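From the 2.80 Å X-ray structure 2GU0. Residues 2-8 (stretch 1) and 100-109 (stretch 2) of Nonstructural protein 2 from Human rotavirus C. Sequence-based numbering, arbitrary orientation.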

# COMPACT_ATOMS: atom_id res chain seq x y z
N ALA A 2 7.86 -23.22 30.89
CA ALA A 2 8.30 -22.12 31.80
C ALA A 2 7.51 -22.14 33.11
O ALA A 2 6.41 -22.69 33.18
N GLU A 3 8.08 -21.55 34.17
CA GLU A 3 7.42 -21.50 35.46
C GLU A 3 6.42 -20.34 35.48
O GLU A 3 6.65 -19.33 34.82
N LEU A 4 5.32 -20.48 36.21
CA LEU A 4 4.31 -19.43 36.25
C LEU A 4 4.93 -18.07 36.50
O LEU A 4 4.40 -17.06 36.05
N ALA A 5 6.06 -18.06 37.21
CA ALA A 5 6.78 -16.84 37.54
C ALA A 5 7.44 -16.15 36.34
O ALA A 5 8.08 -15.11 36.49
N CYS A 6 7.33 -16.74 35.16
CA CYS A 6 7.90 -16.11 33.98
C CYS A 6 6.83 -15.23 33.37
O CYS A 6 7.10 -14.51 32.41
N PHE A 7 5.63 -15.28 33.92
CA PHE A 7 4.53 -14.50 33.40
C PHE A 7 3.81 -13.57 34.36
O PHE A 7 3.19 -12.59 33.93
N VAL A 8 3.87 -13.87 35.66
CA VAL A 8 3.17 -13.05 36.65
C VAL A 8 3.88 -12.89 37.98
O VAL A 8 4.55 -13.81 38.47
N ASP A 100 5.66 -21.28 46.40
CA ASP A 100 5.96 -22.37 45.47
C ASP A 100 5.09 -22.41 44.22
O ASP A 100 5.54 -22.85 43.16
N ILE A 101 3.84 -21.97 44.33
CA ILE A 101 2.93 -22.00 43.18
C ILE A 101 3.60 -21.34 41.97
O ILE A 101 3.50 -21.81 40.84
N VAL A 102 4.31 -20.26 42.25
CA VAL A 102 5.04 -19.48 41.26
C VAL A 102 6.10 -20.33 40.51
O VAL A 102 6.60 -19.92 39.46
N LYS A 103 6.41 -21.51 41.02
CA LYS A 103 7.42 -22.36 40.37
C LYS A 103 6.77 -23.46 39.54
O LYS A 103 7.46 -24.31 38.94
N THR A 104 5.44 -23.43 39.48
CA THR A 104 4.68 -24.40 38.72
C THR A 104 5.00 -24.29 37.23
O THR A 104 4.88 -23.22 36.65
N VAL A 105 5.40 -25.39 36.61
CA VAL A 105 5.68 -25.36 35.19
C VAL A 105 4.34 -25.31 34.48
O VAL A 105 3.46 -26.10 34.75
N VAL A 106 4.21 -24.35 33.58
CA VAL A 106 2.98 -24.13 32.84
C VAL A 106 3.06 -24.72 31.43
O VAL A 106 4.15 -24.89 30.89
N GLN A 107 1.91 -25.05 30.85
CA GLN A 107 1.85 -25.61 29.51
C GLN A 107 1.72 -24.47 28.50
O GLN A 107 0.64 -24.20 27.97
N VAL A 108 2.83 -23.80 28.25
CA VAL A 108 2.89 -22.66 27.35
C VAL A 108 2.22 -22.77 25.99
O VAL A 108 1.55 -21.84 25.56
N ARG A 109 2.40 -23.89 25.29
CA ARG A 109 1.81 -24.03 23.98
C ARG A 109 0.33 -24.28 24.08
O ARG A 109 -0.44 -23.90 23.19

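This is a backbone-led contact, in which main-chain hydrogen bonds around a single beta bridge hold the start of the chain against a segment nearly a hundred residues further along the chain, and apolar side chains pack beside them. Together the two stretches bury 510 Å². Glu3 and Val105 form the bridge, their CA atoms 4.2 Å apart. Val106 N donates to Ala2 O at 2.8 Å, almost in line, and Leu4 N donates to Thr104 O at 2.8 Å. Two CA-H...O contacts reinforce the same acceptors: Val105 CA lies 3.4 Å from Ala2 O, and Glu3 CA lies 3.3 Å from Thr104 O. A further bond, Ala5 N to Val102 O at 3.0 Å, is less certain because Ala5 N sits too close to a neighbouring atom in the model.

The side chains that point in are alanine or branched aliphatics. Leu4 points toward the other stretch in a t, p rotamer and has the largest covered area of any residue here, 82 Å². Its CD1 reaches CG2 of Val106 at 4.3 Å, while its CB sits 4.1 Å from Ile101 O, so the residue packs against both side chain and main chain. Val106 also points toward its partner, with chi1 at 144°, between wells. Ala5 points in as well; its CB is only 3.2 Å from CG1 of Val102, a tight approach that leaves little room at that spot. Val102 has an off-well chi1 of 135°.

Val108, pointing toward stretch 1 with chi1 t, serves two neighbours with one methyl: its CG2 lies 4.2 Å from Ala2 CB and 4.1 Å from Phe7 CZ. Phe7 leaves its backbone sideways, but its m chi1 and a chi2 of 92° bring the end of the ring nearer, where it meets that methyl obliquely.

No side-chain hydrogen bond or salt bridge crosses between the stretches. Glu3, with chi1 m and chi2 p, lays its aliphatic part along the partner backbone, CG 3.4 Å from Lys103 O, while its end leads away and OE1 is hydrogen-bonded elsewhere in the structure. Thr104, chi1 m, turns its hydroxyl back within its own stretch: OG1 donates to Ile101 O at 2.6 Å, beside the backbone bond from Thr104 N to that same oxygen at 2.9 Å. The rule to read here is economical: the cross-stretch hydrogen bonds are all main chain to main chain, and apolar side chains pack beside them.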

# COMPACT_ATOMS: atom_id res chain seq x y z
CB ALA A 2 8.13 -20.78 31.10
CB GLU A 3 8.46 -21.32 36.57
CG GLU A 3 9.41 -22.50 36.78
CD GLU A 3 10.50 -22.62 35.70
OE1 GLU A 3 11.36 -23.53 35.83
OE2 GLU A 3 10.49 -21.82 34.73
CB LEU A 4 3.26 -19.73 37.34
CG LEU A 4 2.07 -18.76 37.50
CD1 LEU A 4 1.37 -18.57 36.16
CD2 LEU A 4 1.10 -19.32 38.52
CB ALA A 5 7.84 -17.12 38.60
CB CYS A 6 8.31 -17.15 32.95
SG CYS A 6 9.62 -18.25 33.46
CB PHE A 7 3.49 -15.42 32.78
CG PHE A 7 4.05 -16.39 31.80
CD1 PHE A 7 4.46 -17.64 32.22
CD2 PHE A 7 4.16 -16.05 30.47
CE1 PHE A 7 4.98 -18.55 31.31
CE2 PHE A 7 4.68 -16.95 29.55
CZ PHE A 7 5.09 -18.21 29.97
CB VAL A 8 1.80 -13.65 36.95
CG1 VAL A 8 0.98 -13.74 35.70
CG2 VAL A 8 1.96 -15.03 37.54
CB ASP A 100 5.86 -23.71 46.19
CG ASP A 100 7.19 -24.17 46.76
OD1 ASP A 100 8.13 -24.40 45.96
OD2 ASP A 100 7.31 -24.29 47.99
CB ILE A 101 1.61 -21.28 43.51
CG1 ILE A 101 0.55 -21.67 42.48
CG2 ILE A 101 1.81 -19.78 43.53
CD1 ILE A 101 -0.82 -21.11 42.77
CB VAL A 102 5.72 -18.28 41.99
CG1 VAL A 102 7.15 -18.11 41.55
CG2 VAL A 102 4.92 -17.03 41.74
CB LYS A 103 8.37 -22.94 41.42
CG LYS A 103 8.93 -21.87 42.37
CD LYS A 103 9.78 -22.43 43.51
CE LYS A 103 11.17 -22.85 43.04
NZ LYS A 103 12.03 -23.32 44.16
CB THR A 104 3.19 -24.16 38.86
OG1 THR A 104 2.83 -24.20 40.24
CG2 THR A 104 2.42 -25.20 38.09
CB VAL A 105 6.48 -26.58 34.75
CG1 VAL A 105 6.46 -26.70 33.24
CG2 VAL A 105 7.92 -26.44 35.23
CB VAL A 106 2.70 -22.60 32.79
CG1 VAL A 106 2.10 -22.20 31.48
CG2 VAL A 106 1.79 -22.22 33.93
CB GLN A 107 0.65 -26.55 29.38
CG GLN A 107 0.65 -27.70 30.35
CD GLN A 107 -0.29 -28.84 29.93
OE1 GLN A 107 -0.71 -29.64 30.76
NE2 GLN A 107 -0.60 -28.93 28.63
CB VAL A 108 4.35 -22.24 27.11
CG1 VAL A 108 4.39 -21.00 26.24
CG2 VAL A 108 5.04 -21.99 28.45
CB ARG A 109 2.49 -25.16 23.21
CG ARG A 109 3.97 -24.94 23.01
CD ARG A 109 4.52 -25.91 21.99
NE ARG A 109 5.93 -26.19 22.20
CZ ARG A 109 6.42 -26.77 23.29
NH1 ARG A 109 5.60 -27.12 24.29
NH2 ARG A 109 7.72 -26.99 23.39